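Local coordinates for RNA-binding protein RMD9, mitochondrial (Saccharomyces cerevisiae S288C, PDB 7A9X) that binds a dodecameric motif in the 3'-UTRs of mitochondrial mRNAs and takes part in their processing or stability, at residues I243-Y248 against Y280-E285; A487-S492 against E542-I547; S96-P101 against I161-V166; N335-V340 against F372-N377. One frame throughout, in Å; residues are numbered along the deposited sequence.

RMD9 is an all-helical chain that binds RNA with pentatricopeptide repeats, and the four contacts sample it from end to end. Along the chain contact 3 closes first, then contact 1, contact 4 and contact 2. Contact 3 joins the helices before the repeats to the entry of the first; contacts 1 and 4 tie neighbouring repeats, about 36 Å apart between centres; contact 2 lies beyond the last repeat. Contacts 2 and 3 are the farthest apart, with centres about 59 Å from each other on opposite sides of the chain's centre. None touches another. Contact 1 holds the RNA directly, whereas the other three are protein-to-protein contacts, not built round the RNA.

Contact 1. Residues I243-Y248 against Y280-E285; sequences IHPNLY and YGYLIE. With nucleotides of chain B.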
# COMPACT_ATOMS: atom_id res chain seq x y z
N ILE A 243 -12.60 15.94 27.60
CA ILE A 243 -11.51 15.03 27.27
C ILE A 243 -11.49 14.86 25.75
O ILE A 243 -12.47 14.39 25.16
CB ILE A 243 -11.67 13.68 27.97
CG1 ILE A 243 -11.76 13.88 29.48
CG2 ILE A 243 -10.52 12.75 27.61
CD1 ILE A 243 -12.47 12.77 30.21
N HIS A 244 -10.38 15.25 25.13
CA HIS A 244 -10.34 15.29 23.68
C HIS A 244 -10.49 13.88 23.11
O HIS A 244 -9.85 12.94 23.60
CB HIS A 244 -9.05 15.92 23.17
CG HIS A 244 -9.10 16.32 21.73
ND1 HIS A 244 -9.04 15.40 20.70
CD2 HIS A 244 -9.24 17.53 21.14
CE1 HIS A 244 -9.12 16.03 19.55
NE2 HIS A 244 -9.24 17.33 19.79
N PRO A 245 -11.33 13.69 22.09
CA PRO A 245 -11.52 12.35 21.52
C PRO A 245 -10.23 11.68 21.06
O PRO A 245 -10.11 10.46 21.18
CB PRO A 245 -12.46 12.60 20.34
CG PRO A 245 -13.18 13.86 20.69
CD PRO A 245 -12.21 14.70 21.46
N ASN A 246 -9.27 12.45 20.55
CA ASN A 246 -8.02 11.84 20.11
C ASN A 246 -7.20 11.32 21.29
O ASN A 246 -6.37 10.42 21.12
CB ASN A 246 -7.20 12.84 19.29
CG ASN A 246 -6.26 12.17 18.31
OD1 ASN A 246 -6.58 11.10 17.77
ND2 ASN A 246 -5.11 12.78 18.06
N LEU A 247 -7.41 11.88 22.48
CA LEU A 247 -6.79 11.32 23.68
C LEU A 247 -7.44 9.99 24.04
O LEU A 247 -6.74 9.03 24.40
CB LEU A 247 -6.88 12.30 24.84
CG LEU A 247 -6.16 11.93 26.14
CD1 LEU A 247 -4.68 11.68 25.88
CD2 LEU A 247 -6.35 13.00 27.20
N TYR A 248 -8.77 9.91 23.94
CA TYR A 248 -9.44 8.62 24.04
C TYR A 248 -8.87 7.62 23.05
O TYR A 248 -8.53 6.49 23.41
CB TYR A 248 -10.94 8.79 23.80
CG TYR A 248 -11.75 9.24 24.99
CD1 TYR A 248 -11.95 8.41 26.08
CD2 TYR A 248 -12.35 10.50 25.01
CE1 TYR A 248 -12.70 8.82 27.17
CE2 TYR A 248 -13.10 10.91 26.09
CZ TYR A 248 -13.27 10.07 27.17
OH TYR A 248 -14.01 10.48 28.25
N TYR A 280 -16.87 12.29 13.78
CA TYR A 280 -17.02 10.95 14.33
C TYR A 280 -15.86 10.03 13.98
O TYR A 280 -15.86 8.88 14.43
CB TYR A 280 -18.33 10.32 13.82
CG TYR A 280 -18.30 9.98 12.35
CD1 TYR A 280 -18.48 10.97 11.39
CD2 TYR A 280 -18.09 8.67 11.92
CE1 TYR A 280 -18.45 10.66 10.04
CE2 TYR A 280 -18.06 8.36 10.58
CZ TYR A 280 -18.24 9.36 9.64
OH TYR A 280 -18.22 9.05 8.30
N GLY A 281 -14.88 10.50 13.21
CA GLY A 281 -13.82 9.64 12.72
C GLY A 281 -13.01 8.96 13.81
O GLY A 281 -12.37 7.93 13.55
N TYR A 282 -13.01 9.52 15.02
CA TYR A 282 -12.30 8.89 16.13
C TYR A 282 -12.89 7.51 16.45
O TYR A 282 -12.16 6.60 16.85
CB TYR A 282 -12.36 9.79 17.36
CG TYR A 282 -11.78 11.17 17.15
CD1 TYR A 282 -10.40 11.37 17.17
CD2 TYR A 282 -12.60 12.27 16.95
CE1 TYR A 282 -9.86 12.63 16.98
CE2 TYR A 282 -12.07 13.53 16.77
CZ TYR A 282 -10.70 13.70 16.78
OH TYR A 282 -10.16 14.96 16.60
N LEU A 283 -14.20 7.35 16.27
CA LEU A 283 -14.83 6.05 16.48
C LEU A 283 -14.46 5.06 15.38
O LEU A 283 -14.49 3.85 15.62
CB LEU A 283 -16.35 6.21 16.55
CG LEU A 283 -16.87 6.98 17.76
CD1 LEU A 283 -18.35 7.29 17.61
CD2 LEU A 283 -16.61 6.19 19.03
N ILE A 284 -14.12 5.55 14.19
CA ILE A 284 -13.72 4.65 13.11
C ILE A 284 -12.35 4.06 13.39
O ILE A 284 -12.15 2.84 13.27
CB ILE A 284 -13.74 5.39 11.76
CG1 ILE A 284 -15.10 6.03 11.49
CG2 ILE A 284 -13.40 4.43 10.63
CD1 ILE A 284 -15.15 6.75 10.17
N GLU A 285 -11.39 4.91 13.76
CA GLU A 285 -10.04 4.43 14.04
C GLU A 285 -10.04 3.41 15.17
O GLU A 285 -9.42 2.34 15.05
CB GLU A 285 -9.12 5.60 14.39
CG GLU A 285 -8.76 6.51 13.24
CD GLU A 285 -7.50 7.31 13.50
OE1 GLU A 285 -6.41 6.85 13.10
OE2 GLU A 285 -7.60 8.39 14.13
P A B 4 -9.42 17.70 11.30
OP1 A B 4 -8.27 18.31 12.02
OP2 A B 4 -9.40 17.63 9.82
O5' A B 4 -9.64 16.21 11.82
C5' A B 4 -9.78 15.92 13.20
C4' A B 4 -10.67 14.71 13.42
O4' A B 4 -12.05 15.06 13.14
C3' A B 4 -10.40 13.51 12.52
O3' A B 4 -9.32 12.71 12.98
C2' A B 4 -11.74 12.79 12.53
O2' A B 4 -11.91 12.05 13.73
C1' A B 4 -12.71 13.97 12.54
N9 A B 4 -13.10 14.35 11.17
C8 A B 4 -12.72 15.47 10.47
N7 A B 4 -13.21 15.52 9.25
C5 A B 4 -13.95 14.35 9.14
C6 A B 4 -14.72 13.81 8.10
N6 A B 4 -14.88 14.40 6.91
N1 A B 4 -15.34 12.62 8.31
C2 A B 4 -15.18 12.03 9.50
N3 A B 4 -14.48 12.43 10.56
C4 A B 4 -13.89 13.61 10.32
P U B 5 -8.28 12.09 11.92
OP1 U B 5 -7.27 11.30 12.67
OP2 U B 5 -7.83 13.18 11.01
O5' U B 5 -9.14 11.06 11.08
C5' U B 5 -9.77 9.95 11.71
C4' U B 5 -10.63 9.19 10.73
O4' U B 5 -11.73 10.03 10.30
C3' U B 5 -9.94 8.80 9.44
O3' U B 5 -9.13 7.64 9.56
C2' U B 5 -11.11 8.64 8.48
O2' U B 5 -11.77 7.40 8.68
C1' U B 5 -12.03 9.77 8.94
N1 U B 5 -11.80 11.00 8.16
C2 U B 5 -12.43 11.07 6.93
O2 U B 5 -13.15 10.18 6.51
N3 U B 5 -12.19 12.22 6.22
C4 U B 5 -11.39 13.28 6.60
O4 U B 5 -11.28 14.24 5.84
C5 U B 5 -10.77 13.13 7.88
C6 U B 5 -10.99 12.02 8.60
P A B 3 -11.23 18.34 16.95
OP1 A B 3 -11.62 16.92 16.79
OP2 A B 3 -9.96 18.68 17.65
O5' A B 3 -11.16 18.99 15.50
C5' A B 3 -12.23 18.84 14.58
C4' A B 3 -12.04 19.73 13.38
O4' A B 3 -12.04 21.12 13.80
C3' A B 3 -10.73 19.56 12.64
O3' A B 3 -10.76 18.47 11.73
C2' A B 3 -10.54 20.91 11.97
O2' A B 3 -11.33 21.00 10.79
C1' A B 3 -11.13 21.86 13.02
N9 A B 3 -10.10 22.43 13.90
C8 A B 3 -9.64 21.92 15.09
N7 A B 3 -8.71 22.66 15.66
C5 A B 3 -8.56 23.72 14.78
C6 A B 3 -7.72 24.86 14.81
N6 A B 3 -6.85 25.11 15.78
N1 A B 3 -7.81 25.73 13.78
C2 A B 3 -8.69 25.47 12.79
N3 A B 3 -9.52 24.44 12.66
C4 A B 3 -9.40 23.59 13.70
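Pro245 sets its CB over one face of the Tyr282 ring, toward the rim, and the tyrosine carries the contact from root to hydroxyl. Its CB lies 4.1 Å from Pro245 CB. CG stands anti to the carbonyl carbon (chi1 -58°), which sends the ring between proline and RNA: CD2 comes to 3.4 Å from Pro245 CB, a CH-pi contact, while the ribose O2' of A4 of chain B lies over the opposite face. On the other flank CE1 packs 3.5 Å from Asn246 CB; the amide ND2 of that asparagine turns to Lys210 O. At the tip, Tyr282 OH donates to OP1 of A3 of chain B; the 2.5 Å is unusually short and its exact length doubtful. His244 grips the other oxygen of that phosphate, NE2 donating to OP2 of A3 of chain B at 2.6 Å. Its ND1 accepts from Asn246 N at 3.0 Å, almost in the ring plane, an N-cap bond that fixes the imidazole's rotation and leaves NE2 to face the RNA. His244, at the N-cap just ahead of PPR3, and Tyr282, in the first turn of PPR4's first helix, thus share one phosphate in the RNA-binding groove of a pentatricopeptide repeat solenoid.

Contact 2. Residues A487-S492 against E542-I547; sequences ATVVWS and ELYLKI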
# COMPACT_ATOMS: atom_id res chain seq x y z
N ALA A 487 11.62 -17.02 -16.05
CA ALA A 487 11.22 -18.19 -16.82
C ALA A 487 12.40 -18.91 -17.46
O ALA A 487 12.20 -19.96 -18.08
CB ALA A 487 10.21 -17.79 -17.89
N THR A 488 13.61 -18.37 -17.35
CA THR A 488 14.77 -18.98 -17.99
C THR A 488 15.91 -19.16 -16.99
O THR A 488 16.20 -20.28 -16.56
CB THR A 488 15.23 -18.15 -19.19
OG1 THR A 488 15.59 -16.83 -18.75
CG2 THR A 488 14.12 -18.04 -20.23
N VAL A 489 16.56 -18.05 -16.62
CA VAL A 489 17.77 -18.11 -15.80
C VAL A 489 17.48 -18.72 -14.44
O VAL A 489 18.22 -19.59 -13.96
CB VAL A 489 18.38 -16.70 -15.66
CG1 VAL A 489 19.66 -16.75 -14.84
CG2 VAL A 489 18.62 -16.10 -17.03
N VAL A 490 16.41 -18.27 -13.79
CA VAL A 490 16.09 -18.76 -12.45
C VAL A 490 15.75 -20.24 -12.49
O VAL A 490 16.17 -21.01 -11.61
CB VAL A 490 14.95 -17.92 -11.84
CG1 VAL A 490 14.69 -18.35 -10.40
CG2 VAL A 490 15.29 -16.45 -11.90
N TRP A 491 15.00 -20.67 -13.50
CA TRP A 491 14.70 -22.09 -13.65
C TRP A 491 15.97 -22.90 -13.88
O TRP A 491 16.15 -23.97 -13.29
CB TRP A 491 13.71 -22.30 -14.80
CG TRP A 491 13.39 -23.74 -15.08
CD1 TRP A 491 12.36 -24.47 -14.55
CD2 TRP A 491 14.09 -24.63 -15.96
NE1 TRP A 491 12.38 -25.76 -15.05
CE2 TRP A 491 13.44 -25.87 -15.91
CE3 TRP A 491 15.21 -24.48 -16.78
CZ2 TRP A 491 13.87 -26.97 -16.66
CZ3 TRP A 491 15.64 -25.57 -17.52
CH2 TRP A 491 14.97 -26.80 -17.45
N SER A 492 16.88 -22.40 -14.73
CA SER A 492 18.13 -23.11 -14.98
C SER A 492 18.99 -23.16 -13.73
O SER A 492 19.54 -24.21 -13.38
CB SER A 492 18.88 -22.46 -16.14
OG SER A 492 18.08 -22.39 -17.30
N GLU A 542 20.10 -19.56 -23.38
CA GLU A 542 20.44 -19.06 -24.71
C GLU A 542 19.27 -18.29 -25.32
O GLU A 542 19.47 -17.24 -25.94
CB GLU A 542 20.85 -20.22 -25.61
CG GLU A 542 22.07 -20.97 -25.10
CD GLU A 542 22.61 -21.96 -26.11
OE1 GLU A 542 23.85 -22.06 -26.24
OE2 GLU A 542 21.80 -22.63 -26.78
N LEU A 543 18.05 -18.80 -25.16
CA LEU A 543 16.88 -18.06 -25.64
C LEU A 543 16.73 -16.74 -24.90
O LEU A 543 16.35 -15.72 -25.49
CB LEU A 543 15.62 -18.92 -25.47
CG LEU A 543 14.31 -18.26 -25.92
CD1 LEU A 543 14.32 -18.02 -27.42
CD2 LEU A 543 13.12 -19.10 -25.51
N TYR A 544 17.04 -16.74 -23.60
CA TYR A 544 16.94 -15.52 -22.80
C TYR A 544 17.90 -14.45 -23.30
O TYR A 544 17.53 -13.29 -23.46
CB TYR A 544 17.22 -15.86 -21.33
CG TYR A 544 17.46 -14.67 -20.43
CD1 TYR A 544 16.40 -13.90 -19.96
CD2 TYR A 544 18.74 -14.34 -20.03
CE1 TYR A 544 16.62 -12.83 -19.13
CE2 TYR A 544 18.98 -13.27 -19.20
CZ TYR A 544 17.91 -12.51 -18.75
OH TYR A 544 18.13 -11.44 -17.91
N LEU A 545 19.15 -14.84 -23.57
CA LEU A 545 20.13 -13.87 -24.07
C LEU A 545 19.83 -13.46 -25.50
O LEU A 545 20.22 -12.36 -25.92
CB LEU A 545 21.54 -14.46 -23.97
CG LEU A 545 22.07 -14.65 -22.55
CD1 LEU A 545 23.39 -15.42 -22.58
CD2 LEU A 545 22.25 -13.31 -21.86
N LYS A 546 19.16 -14.31 -26.27
CA LYS A 546 18.81 -13.95 -27.63
C LYS A 546 17.71 -12.89 -27.66
O LYS A 546 17.78 -11.95 -28.45
CB LYS A 546 18.36 -15.20 -28.40
CG LYS A 546 17.83 -14.91 -29.79
CD LYS A 546 17.33 -16.18 -30.45
CE LYS A 546 18.45 -17.19 -30.61
NZ LYS A 546 17.98 -18.41 -31.31
N ILE A 547 16.71 -13.03 -26.78
CA ILE A 547 15.63 -12.05 -26.74
C ILE A 547 16.12 -10.72 -26.19
O ILE A 547 15.70 -9.65 -26.65
CB ILE A 547 14.45 -12.61 -25.93
CG1 ILE A 547 13.97 -13.93 -26.52
CG2 ILE A 547 13.31 -11.61 -25.89
CD1 ILE A 547 12.89 -14.61 -25.71
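With CG anti to the backbone N (chi1 167°), Tyr544 reaches from helix 540-551 across the start of helix 489-502, presenting its CB and the root of its ring to Thr488 and one face to Val489. Thr488 meets it with its hydroxyl, set between its own backbone N and carbonyl carbon (chi1 60°). Thr488 OG1 lies 3.2 Å from Tyr544 CB and 3.3 Å from Tyr544 CD1, approaching the ring obliquely. OG1 meets only carbons of the tyrosine here; its hydrogen bond goes to Leu484 O, in the preceding helix. Val489 sends CG2 over the ring face, 3.7 Å from the centroid of Tyr544 and 21° off the normal, a CH-pi contact displaced toward the CD2-CE2 side, where Val489 CG2 is 3.5 Å from Tyr544 CD2. The phenol end runs on past both residues to Tyr564 O, with which OH is hydrogen-bonded, so the ring is held at its root by packing and at its tip by a bond. With an alanine in place of Tyr544, Val489 CG2 would probably lose its aromatic face and Tyr564 O this partner, opening a gap between the two helices. Behind the threonine side chain, Thr488 O accepts from both Ser492 N and, at 2.9 Å, Ser492 OG. All three touching residues are buried: the N-terminus of helix 489-502 packs against the side of helix 540-551, in the alpha-helical region that follows the last of the eight pentatricopeptide repeats.

Contact 3. Residues S96-P101 against I161-V166; sequences SLRESP and IGKVSV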
# COMPACT_ATOMS: atom_id res chain seq x y z
N SER A 96 8.16 32.09 0.85
CA SER A 96 8.19 33.55 0.88
C SER A 96 7.50 34.10 2.12
O SER A 96 7.96 35.09 2.70
CB SER A 96 7.52 34.11 -0.38
OG SER A 96 7.35 35.51 -0.28
N LEU A 97 6.39 33.49 2.53
CA LEU A 97 5.60 34.00 3.64
C LEU A 97 6.14 33.59 5.01
O LEU A 97 5.67 34.12 6.02
CB LEU A 97 4.15 33.55 3.51
CG LEU A 97 3.33 34.25 2.42
CD1 LEU A 97 1.93 33.67 2.37
CD2 LEU A 97 3.30 35.74 2.67
N ARG A 98 7.10 32.67 5.07
CA ARG A 98 7.67 32.29 6.36
C ARG A 98 8.51 33.41 6.97
O ARG A 98 8.77 33.38 8.17
CB ARG A 98 8.49 31.01 6.23
CG ARG A 98 9.64 31.08 5.23
CD ARG A 98 10.50 29.84 5.34
NE ARG A 98 11.47 29.73 4.25
CZ ARG A 98 12.35 28.73 4.13
NH1 ARG A 98 13.19 28.71 3.11
NH2 ARG A 98 12.37 27.76 5.04
N GLU A 99 8.94 34.38 6.16
CA GLU A 99 9.63 35.55 6.68
C GLU A 99 8.66 36.61 7.20
O GLU A 99 9.08 37.50 7.95
CB GLU A 99 10.52 36.17 5.60
CG GLU A 99 11.59 35.23 5.08
CD GLU A 99 12.60 34.85 6.14
OE1 GLU A 99 12.87 35.69 7.03
OE2 GLU A 99 13.12 33.72 6.09
N SER A 100 7.39 36.53 6.83
CA SER A 100 6.42 37.50 7.29
C SER A 100 6.02 37.21 8.73
O SER A 100 5.92 36.04 9.13
CB SER A 100 5.18 37.47 6.39
OG SER A 100 4.16 38.30 6.92
N PRO A 101 5.81 38.25 9.55
CA PRO A 101 5.32 38.01 10.91
C PRO A 101 3.84 37.66 10.98
O PRO A 101 3.42 37.01 11.94
CB PRO A 101 5.60 39.34 11.62
CG PRO A 101 5.52 40.35 10.52
CD PRO A 101 6.05 39.67 9.28
N ILE A 161 13.23 25.04 14.35
CA ILE A 161 14.15 26.17 14.42
C ILE A 161 13.47 27.39 15.02
O ILE A 161 14.05 28.07 15.88
CB ILE A 161 14.72 26.46 13.02
CG1 ILE A 161 15.70 25.36 12.61
CG2 ILE A 161 15.39 27.83 12.97
CD1 ILE A 161 16.31 25.56 11.24
N GLY A 162 12.25 27.69 14.61
CA GLY A 162 11.50 28.79 15.19
C GLY A 162 11.07 29.85 14.19
O GLY A 162 10.64 30.94 14.58
N LYS A 163 11.18 29.53 12.90
CA LYS A 163 10.78 30.48 11.87
C LYS A 163 9.28 30.70 11.87
O LYS A 163 8.80 31.84 11.79
CB LYS A 163 11.25 30.01 10.49
CG LYS A 163 12.74 30.14 10.24
CD LYS A 163 13.07 29.72 8.82
CE LYS A 163 14.55 29.90 8.51
NZ LYS A 163 14.86 29.42 7.13
N VAL A 164 8.51 29.62 11.97
CA VAL A 164 7.05 29.69 11.94
C VAL A 164 6.50 28.98 13.16
O VAL A 164 7.14 28.10 13.74
CB VAL A 164 6.48 29.06 10.64
CG1 VAL A 164 6.88 29.89 9.43
CG2 VAL A 164 6.96 27.62 10.49
N SER A 165 5.30 29.38 13.57
CA SER A 165 4.60 28.79 14.69
C SER A 165 3.52 27.84 14.20
O SER A 165 3.08 27.90 13.05
CB SER A 165 3.99 29.87 15.59
OG SER A 165 3.16 29.30 16.58
N VAL A 166 3.08 26.95 15.10
CA VAL A 166 2.04 25.99 14.77
C VAL A 166 1.20 25.74 16.02
O VAL A 166 1.67 25.90 17.15
CB VAL A 166 2.65 24.67 14.23
CG1 VAL A 166 3.26 23.83 15.35
CG2 VAL A 166 1.61 23.89 13.44
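A Schellman motif ends helix 151-161, with Gly162 as its C-prime residue, and the chain leaving it packs against the type I beta turn from Leu97 to Ser100. Here the helices preceding the repeats meet the entry to PPR1. Gly162 has a positive phi (122°) at which a CB would be jammed against the preceding carbonyl O. Just beyond it, Lys163 and Val164 turn toward Arg98. The apolar half of the contact is small: Val164 CG1 touches Arg98 CB at 3.8 Å, and the valine, itself buried, leans on Val108 and Ile159 besides. With its CG between the backbone N and the carbonyl carbon (chi1 58°), Arg98 then runs extended from CG to NE, carrying the guanidinium past the valine to the end of helix 151-161. There NH2 forms a salt bridge with Asp158, whose side chain Lys163 also touches; that shared carboxylate probably offsets the closeness of the two cations. Glu99, the next residue in the turn, adds a more distant negative charge, its OE2 4.8 Å from Lys163 NZ. The lysine ammonium sits over one guanidinium face, displaced toward the rim, with Lys163 NZ 3.7 Å from Arg98 NH2.

Contact 4. Residues N335-V340 against F372-N377; sequences NDFDHV and FENYIN
Phe337, Asn374 and Tyr375 make this contact, with Phe337 contributing the greatest area. Its ring swings out from the first turn of helix 337-351, CG anti to the backbone N (chi1 175°), into the corner formed by the other two. Asn374 lays its amide alongside the root of the phenylalanine: CG is 3.9 Å from Phe337 CB, and ND2 is 4.0 Å from Phe337 CG. Amide and ring planes are only 11° apart. The same ND2 lies over one face of the Tyr375 ring, so the amide fills the angle between two aromatics. Those rings meet edge-to-face: Tyr375 CE2 points toward the rim of the Phe337 face, 4.2 Å from Phe337 CE2, with centroids 5.7 Å apart and planes at 79°. A glycine in place of Asn374 would probably open a gap beside Phe337 CB and leave the tyrosine ring freer to turn. At the outer end a water links Tyr375 OH, at 3.2 Å, to Asp338 OD1. Lys385 of helix 379-396 also touches the Phe337 and Tyr375 side chains. This T-shaped aromatic pair joins the start of the second helix of PPR5 to the residue just past the first helix of PPR6, a repeat-to-repeat junction of the pentatricopeptide solenoid.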
# COMPACT_ATOMS: atom_id res chain seq x y z
N ASN A 335 -4.27 -21.27 12.67
CA ASN A 335 -3.96 -22.19 11.57
C ASN A 335 -5.24 -22.79 10.98
O ASN A 335 -5.23 -23.90 10.44
CB ASN A 335 -2.99 -23.28 12.02
CG ASN A 335 -2.37 -24.03 10.87
OD1 ASN A 335 -1.60 -23.47 10.09
ND2 ASN A 335 -2.69 -25.32 10.76
N ASP A 336 -6.34 -22.06 11.08
CA ASP A 336 -7.66 -22.54 10.66
C ASP A 336 -8.02 -21.83 9.36
O ASP A 336 -8.44 -20.67 9.36
CB ASP A 336 -8.69 -22.26 11.76
CG ASP A 336 -10.08 -22.75 11.39
OD1 ASP A 336 -10.25 -23.37 10.32
OD2 ASP A 336 -11.02 -22.51 12.19
N PHE A 337 -7.85 -22.55 8.24
CA PHE A 337 -8.13 -21.94 6.94
C PHE A 337 -9.62 -21.65 6.77
O PHE A 337 -9.99 -20.64 6.15
CB PHE A 337 -7.64 -22.83 5.81
CG PHE A 337 -8.01 -22.32 4.45
CD1 PHE A 337 -7.31 -21.27 3.88
CD2 PHE A 337 -9.08 -22.87 3.75
CE1 PHE A 337 -7.66 -20.78 2.63
CE2 PHE A 337 -9.43 -22.39 2.51
CZ PHE A 337 -8.72 -21.34 1.95
N ASP A 338 -10.48 -22.52 7.29
CA ASP A 338 -11.92 -22.28 7.19
C ASP A 338 -12.31 -20.98 7.87
O ASP A 338 -13.17 -20.24 7.38
CB ASP A 338 -12.70 -23.46 7.76
CG ASP A 338 -12.89 -24.57 6.76
OD1 ASP A 338 -12.93 -24.28 5.54
OD2 ASP A 338 -13.01 -25.74 7.18
N HIS A 339 -11.69 -20.67 9.02
CA HIS A 339 -11.97 -19.40 9.68
C HIS A 339 -11.51 -18.23 8.82
O HIS A 339 -12.22 -17.22 8.70
CB HIS A 339 -11.30 -19.36 11.05
CG HIS A 339 -11.81 -18.27 11.94
ND1 HIS A 339 -11.28 -18.00 13.18
CD2 HIS A 339 -12.83 -17.39 11.77
CE1 HIS A 339 -11.93 -17.00 13.73
NE2 HIS A 339 -12.88 -16.61 12.90
N VAL A 340 -10.32 -18.34 8.22
CA VAL A 340 -9.85 -17.33 7.28
C VAL A 340 -10.77 -17.25 6.07
O VAL A 340 -11.08 -16.16 5.58
CB VAL A 340 -8.40 -17.63 6.87
CG1 VAL A 340 -7.94 -16.68 5.76
CG2 VAL A 340 -7.47 -17.53 8.06
N PHE A 372 -2.44 -20.76 -0.52
CA PHE A 372 -1.39 -21.62 -1.05
C PHE A 372 -0.32 -21.98 -0.02
O PHE A 372 0.49 -22.87 -0.29
CB PHE A 372 -0.76 -20.96 -2.28
CG PHE A 372 -1.67 -20.96 -3.48
CD1 PHE A 372 -1.74 -22.06 -4.32
CD2 PHE A 372 -2.48 -19.86 -3.76
CE1 PHE A 372 -2.59 -22.07 -5.41
CE2 PHE A 372 -3.32 -19.87 -4.86
CZ PHE A 372 -3.37 -20.97 -5.68
N GLU A 373 -0.31 -21.32 1.14
CA GLU A 373 0.48 -21.86 2.25
C GLU A 373 -0.22 -23.06 2.87
O GLU A 373 0.44 -24.04 3.25
CB GLU A 373 0.72 -20.78 3.30
CG GLU A 373 1.70 -19.70 2.87
CD GLU A 373 1.98 -18.71 3.98
OE1 GLU A 373 1.55 -18.95 5.12
OE2 GLU A 373 2.65 -17.69 3.70
N ASN A 374 -1.55 -23.00 2.97
CA ASN A 374 -2.30 -24.12 3.53
C ASN A 374 -2.25 -25.34 2.61
O ASN A 374 -2.00 -26.46 3.07
CB ASN A 374 -3.75 -23.68 3.78
CG ASN A 374 -4.57 -24.75 4.49
OD1 ASN A 374 -4.38 -25.00 5.67
ND2 ASN A 374 -5.49 -25.37 3.76
N TYR A 375 -2.47 -25.13 1.31
CA TYR A 375 -2.47 -26.22 0.34
C TYR A 375 -1.12 -26.36 -0.36
O TYR A 375 -1.06 -26.72 -1.54
CB TYR A 375 -3.59 -26.02 -0.67
CG TYR A 375 -4.97 -26.22 -0.08
CD1 TYR A 375 -5.45 -27.50 0.19
CD2 TYR A 375 -5.78 -25.13 0.21
CE1 TYR A 375 -6.70 -27.69 0.73
CE2 TYR A 375 -7.04 -25.32 0.75
CZ TYR A 375 -7.50 -26.60 1.01
OH TYR A 375 -8.75 -26.79 1.55
N ILE A 376 -0.03 -26.09 0.36
CA ILE A 376 1.31 -26.12 -0.24
C ILE A 376 1.65 -27.52 -0.75
O ILE A 376 2.35 -27.66 -1.76
CB ILE A 376 2.35 -25.62 0.78
CG1 ILE A 376 3.75 -25.60 0.17
CG2 ILE A 376 2.33 -26.46 2.05
CD1 ILE A 376 4.82 -25.07 1.09
N ASN A 377 1.15 -28.56 -0.08
CA ASN A 377 1.45 -29.94 -0.45
C ASN A 377 0.20 -30.70 -0.87
O ASN A 377 0.11 -31.91 -0.68
CB ASN A 377 2.15 -30.66 0.71
CG ASN A 377 3.49 -30.03 1.06
OD1 ASN A 377 4.28 -29.70 0.18
ND2 ASN A 377 3.75 -29.87 2.35
O HOH W 1 -10.46 -25.98 4.17